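Long-range contact in 11S globulin seed storage protein (Amaranthus hypochondriacus, PDB 3QAC), which probably serves as a nutrient reservoir of the seed, a two-cupin storage globulin whose subunits assemble into hexamers: residues Lys327-His339 with Phe442-Gly454. Sequence-based numbering, arbitrary orientation.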
loop_
_atom_site.group_PDB
_atom_site.type_symbol
_atom_site.label_atom_id
_atom_site.label_comp_id
_atom_site.label_asym_id
_atom_site.label_seq_id
_atom_site.Cartn_x
_atom_site.Cartn_y
_atom_site.Cartn_z
ATOM N N LYS A 327 11.211 6.931 22.234
ATOM C CA LYS A 327 11.839 6.425 23.431
ATOM C C LYS A 327 11.144 7.039 24.626
ATOM O O LYS A 327 10.792 8.225 24.618
ATOM C CB LYS A 327 13.323 6.730 23.467
ATOM C CG LYS A 327 13.911 6.473 24.837
ATOM C CD LYS A 327 15.236 5.759 24.767
ATOM C CE LYS A 327 15.831 5.640 26.166
ATOM N NZ LYS A 327 17.280 5.340 26.148
ATOM N N GLY A 328 10.909 6.220 25.639
ATOM C CA GLY A 328 10.259 6.690 26.836
ATOM C C GLY A 328 11.114 6.419 28.050
ATOM O O GLY A 328 11.744 5.360 28.154
ATOM N N VAL A 329 11.179 7.396 28.951
ATOM C CA VAL A 329 11.733 7.127 30.262
ATOM C C VAL A 329 10.701 7.450 31.333
ATOM O O VAL A 329 10.165 8.565 31.407
ATOM C CB VAL A 329 13.097 7.827 30.514
ATOM C CG1 VAL A 329 13.983 7.699 29.277
ATOM C CG2 VAL A 329 12.904 9.282 30.899
ATOM N N LEU A 330 10.383 6.446 32.138
ATOM C CA LEU A 330 9.538 6.682 33.281
ATOM C C LEU A 330 10.448 6.561 34.461
ATOM O O LEU A 330 11.233 5.635 34.543
ATOM C CB LEU A 330 8.386 5.683 33.361
ATOM C CG LEU A 330 7.175 5.957 32.475
ATOM C CD1 LEU A 330 6.169 4.849 32.644
ATOM C CD2 LEU A 330 6.544 7.291 32.840
ATOM N N TYR A 331 10.376 7.540 35.348
ATOM C CA TYR A 331 11.175 7.543 36.568
ATOM C C TYR A 331 10.460 6.696 37.607
ATOM O O TYR A 331 9.357 6.210 37.347
ATOM C CB TYR A 331 11.355 8.976 37.065
ATOM C CG TYR A 331 12.124 9.852 36.101
ATOM C CD1 TYR A 331 13.292 9.395 35.500
ATOM C CD2 TYR A 331 11.689 11.138 35.799
ATOM C CE1 TYR A 331 14.008 10.191 34.616
ATOM C CE2 TYR A 331 12.401 11.951 34.921
ATOM C CZ TYR A 331 13.555 11.470 34.333
ATOM O OH TYR A 331 14.259 12.269 33.464
ATOM N N ARG A 332 11.073 6.527 38.777
ATOM C CA ARG A 332 10.496 5.657 39.803
ATOM C C ARG A 332 8.998 5.898 40.017
ATOM O O ARG A 332 8.558 7.023 40.242
ATOM C CB ARG A 332 11.294 5.710 41.130
ATOM C CG ARG A 332 11.101 6.963 41.999
ATOM C CD ARG A 332 10.523 6.629 43.397
ATOM N NE ARG A 332 11.532 6.445 44.447
ATOM C CZ ARG A 332 11.532 7.083 45.621
ATOM N NH1 ARG A 332 10.579 7.963 45.907
ATOM N NH2 ARG A 332 12.487 6.847 46.516
ATOM N N ASN A 333 8.230 4.815 39.910
ATOM C CA ASN A 333 6.782 4.792 40.161
ATOM C C ASN A 333 5.940 5.681 39.250
ATOM O O ASN A 333 4.743 5.841 39.465
ATOM C CB ASN A 333 6.474 5.068 41.633
ATOM C CG ASN A 333 7.207 4.116 42.567
ATOM O OD1 ASN A 333 7.441 2.951 42.234
ATOM N ND2 ASN A 333 7.580 4.611 43.742
ATOM N N ALA A 334 6.562 6.249 38.227
ATOM C CA ALA A 334 5.833 7.079 37.292
ATOM C C ALA A 334 5.096 6.186 36.318
ATOM O O ALA A 334 5.432 5.005 36.150
ATOM C CB ALA A 334 6.771 8.008 36.552
ATOM N N MET A 335 4.077 6.747 35.687
ATOM C CA MET A 335 3.308 5.995 34.714
ATOM C C MET A 335 3.022 6.814 33.466
ATOM O O MET A 335 3.018 8.047 33.488
ATOM C CB MET A 335 1.995 5.478 35.319
ATOM C CG MET A 335 0.798 6.362 35.038
ATOM S SD MET A 335 -0.765 5.608 35.555
ATOM C CE MET A 335 -0.302 4.999 37.175
ATOM N N MET A 336 2.822 6.101 32.369
ATOM C CA MET A 336 2.277 6.695 31.167
ATOM C C MET A 336 0.795 6.356 31.177
ATOM O O MET A 336 0.428 5.189 31.237
ATOM C CB MET A 336 2.962 6.115 29.934
ATOM C CG MET A 336 2.488 6.743 28.642
ATOM S SD MET A 336 3.610 6.371 27.293
ATOM C CE MET A 336 2.919 7.370 25.985
ATOM N N ALA A 337 -0.049 7.377 31.164
ATOM C CA ALA A 337 -1.482 7.164 31.231
ATOM C C ALA A 337 -1.951 6.151 30.201
ATOM O O ALA A 337 -1.339 5.994 29.146
ATOM C CB ALA A 337 -2.226 8.461 31.044
ATOM N N PRO A 338 -3.056 5.468 30.505
ATOM C CA PRO A 338 -3.615 4.566 29.504
ATOM C C PRO A 338 -3.769 5.343 28.204
ATOM O O PRO A 338 -4.290 6.449 28.213
ATOM C CB PRO A 338 -4.990 4.219 30.078
ATOM C CG PRO A 338 -4.850 4.412 31.550
ATOM C CD PRO A 338 -3.916 5.584 31.694
ATOM N N HIS A 339 -3.289 4.776 27.112
ATOM C CA HIS A 339 -3.381 5.425 25.823
ATOM C C HIS A 339 -3.475 4.349 24.771
ATOM O O HIS A 339 -3.232 3.172 25.041
ATOM C CB HIS A 339 -2.133 6.256 25.550
ATOM C CG HIS A 339 -0.874 5.458 25.625
ATOM N ND1 HIS A 339 -0.369 4.989 26.817
ATOM C CD2 HIS A 339 -0.032 5.020 24.659
ATOM C CE1 HIS A 339 0.738 4.306 26.585
ATOM N NE2 HIS A 339 0.965 4.312 25.283
ATOM N N PHE A 442 -10.392 16.656 35.026
ATOM C CA PHE A 442 -9.319 17.595 35.357
ATOM C C PHE A 442 -8.417 17.224 36.528
ATOM O O PHE A 442 -7.392 17.856 36.740
ATOM C CB PHE A 442 -9.891 18.997 35.541
ATOM C CG PHE A 442 -10.626 19.503 34.341
ATOM C CD1 PHE A 442 -9.934 19.986 33.238
ATOM C CD2 PHE A 442 -12.011 19.497 34.308
ATOM C CE1 PHE A 442 -10.607 20.462 32.122
ATOM C CE2 PHE A 442 -12.694 19.972 33.195
ATOM C CZ PHE A 442 -11.990 20.456 32.099
ATOM N N ASN A 443 -8.784 16.192 37.273
ATOM C CA ASN A 443 -7.978 15.754 38.408
ATOM C C ASN A 443 -6.568 15.361 38.025
ATOM O O ASN A 443 -5.697 15.223 38.877
ATOM C CB ASN A 443 -8.669 14.607 39.133
ATOM C CG ASN A 443 -9.846 15.082 39.917
ATOM O OD1 ASN A 443 -10.143 16.272 39.902
ATOM N ND2 ASN A 443 -10.526 14.176 40.613
ATOM N N ARG A 444 -6.347 15.194 36.728
ATOM C CA ARG A 444 -5.058 14.759 36.216
ATOM C C ARG A 444 -4.475 15.826 35.280
ATOM O O ARG A 444 -4.704 15.783 34.074
ATOM C CB ARG A 444 -5.230 13.426 35.486
ATOM C CG ARG A 444 -3.975 12.926 34.835
ATOM C CD ARG A 444 -2.871 12.845 35.843
ATOM N NE ARG A 444 -3.147 11.808 36.817
ATOM C CZ ARG A 444 -2.353 11.537 37.842
ATOM N NH1 ARG A 444 -1.240 12.242 38.014
ATOM N NH2 ARG A 444 -2.669 10.567 38.690
ATOM N N PRO A 445 -3.718 16.790 35.839
ATOM C CA PRO A 445 -3.242 17.959 35.089
ATOM C C PRO A 445 -2.018 17.664 34.234
ATOM O O PRO A 445 -1.699 18.436 33.328
ATOM C CB PRO A 445 -2.859 18.931 36.199
ATOM C CG PRO A 445 -2.363 18.025 37.282
ATOM C CD PRO A 445 -3.295 16.843 37.250
ATOM N N GLU A 446 -1.325 16.571 34.519
ATOM C CA GLU A 446 -0.144 16.238 33.735
ATOM C C GLU A 446 -0.518 15.806 32.324
ATOM O O GLU A 446 -1.656 15.436 32.057
ATOM C CB GLU A 446 0.685 15.149 34.413
ATOM C CG GLU A 446 1.352 15.599 35.701
ATOM C CD GLU A 446 0.649 15.052 36.930
ATOM O OE1 GLU A 446 -0.580 15.242 37.054
ATOM O OE2 GLU A 446 1.333 14.423 37.767
ATOM N N THR A 447 0.459 15.870 31.431
ATOM C CA THR A 447 0.315 15.440 30.051
ATOM C C THR A 447 1.014 14.100 29.853
ATOM O O THR A 447 2.242 14.033 29.882
ATOM C CB THR A 447 0.961 16.462 29.083
ATOM O OG1 THR A 447 0.130 17.620 28.982
ATOM C CG2 THR A 447 1.117 15.856 27.710
ATOM N N THR A 448 0.230 13.036 29.669
ATOM C CA THR A 448 0.744 11.753 29.170
ATOM C C THR A 448 1.583 10.971 30.170
ATOM O O THR A 448 1.378 9.772 30.344
ATOM C CB THR A 448 1.590 11.946 27.890
ATOM O OG1 THR A 448 0.762 12.447 26.838
ATOM C CG2 THR A 448 2.221 10.626 27.453
ATOM N N LEU A 449 2.556 11.646 30.782
ATOM C CA LEU A 449 3.405 11.054 31.812
ATOM C C LEU A 449 3.054 11.633 33.173
ATOM O O LEU A 449 2.980 12.852 33.332
ATOM C CB LEU A 449 4.867 11.322 31.504
ATOM C CG LEU A 449 5.343 10.704 30.195
ATOM C CD1 LEU A 449 6.808 10.994 29.983
ATOM C CD2 LEU A 449 5.092 9.210 30.214
ATOM N N PHE A 450 2.827 10.752 34.144
ATOM C CA PHE A 450 2.384 11.140 35.478
ATOM C C PHE A 450 3.338 10.624 36.528
ATOM O O PHE A 450 3.919 9.554 36.380
ATOM C CB PHE A 450 1.031 10.514 35.805
ATOM C CG PHE A 450 -0.032 10.797 34.801
ATOM C CD1 PHE A 450 -1.155 9.991 34.736
ATOM C CD2 PHE A 450 0.082 11.867 33.924
ATOM C CE1 PHE A 450 -2.150 10.249 33.818
ATOM C CE2 PHE A 450 -0.897 12.128 32.992
ATOM C CZ PHE A 450 -2.019 11.325 32.934
ATOM N N ARG A 451 3.472 11.373 37.612
ATOM C CA ARG A 451 4.150 10.853 38.774
ATOM C C ARG A 451 3.129 10.071 39.584
ATOM O O ARG A 451 2.043 10.574 39.881
ATOM C CB ARG A 451 4.759 11.973 39.604
ATOM C CG ARG A 451 5.709 11.446 40.654
ATOM C CD ARG A 451 6.282 10.100 40.213
ATOM N NE ARG A 451 6.862 9.378 41.335
ATOM C CZ ARG A 451 8.096 9.578 41.789
ATOM N NH1 ARG A 451 8.882 10.481 41.209
ATOM N NH2 ARG A 451 8.543 8.876 42.824
ATOM N N SER A 452 3.470 8.829 39.910
ATOM C CA SER A 452 2.542 7.926 40.594
ATOM C C SER A 452 3.162 7.288 41.838
ATOM O O SER A 452 4.367 7.412 42.082
ATOM C CB SER A 452 2.037 6.835 39.637
ATOM O OG SER A 452 1.183 7.384 38.641
ATOM N N SER A 453 2.324 6.617 42.624
ATOM C CA SER A 453 2.783 5.933 43.833
ATOM C C SER A 453 2.795 4.409 43.640
ATOM O O SER A 453 1.835 3.832 43.122
ATOM C CB SER A 453 1.927 6.331 45.044
ATOM O OG SER A 453 2.195 7.668 45.448
ATOM N N GLY A 454 3.885 3.765 44.054
ATOM C CA GLY A 454 4.064 2.342 43.827
ATOM C C GLY A 454 4.099 1.534 45.110
ATOM O O GLY A 454 3.773 0.347 45.111
HETATM O O HOH W 1 -0.619 8.591 27.753
#
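Met335 and Phe450 form an antiparallel hydrogen-bonded pair: Met335 N reaches Phe450 O at 2.9 Å and Phe450 N returns to Met335 O at 2.8 Å, nearly straight (173°). Ala337 N to Thr448 O (2.9 Å) adds a third backbone bond. Apolar side chains pack on both faces of this short pairing. On one, the CD2 branch of Leu449 meets Leu330 CD2 at 3.6 Å and also touches Met336 CB, while the Met336 chain, its CG anti to the backbone N (chi1 -177°), runs alongside Thr448 to set CE on CG2. On the other, Ala337 CB presses obliquely on Phe450 CE1 (3.3 Å), and Arg444 CD lies over the centre of a ring face; Ser223 of a neighbouring subunit packs here too. Among the polar groups, Arg332 O sits over the guanidinium face of Arg451, whose NE bonds Ser452 O in plane (3.3 Å) and whose NH1 bonds Glu303 O. With an alanine in place of Arg451, Glu303 O would probably lose this donor, Ser452 O its bond from NE, and Arg332 O its guanidinium cover. A type II turn, Tyr331 to Ala334, links strands 324-330 and 335-341 of the C-terminal cupin beta-barrel, and the chain's C-terminal tail adds strand 449-450 to the second of them.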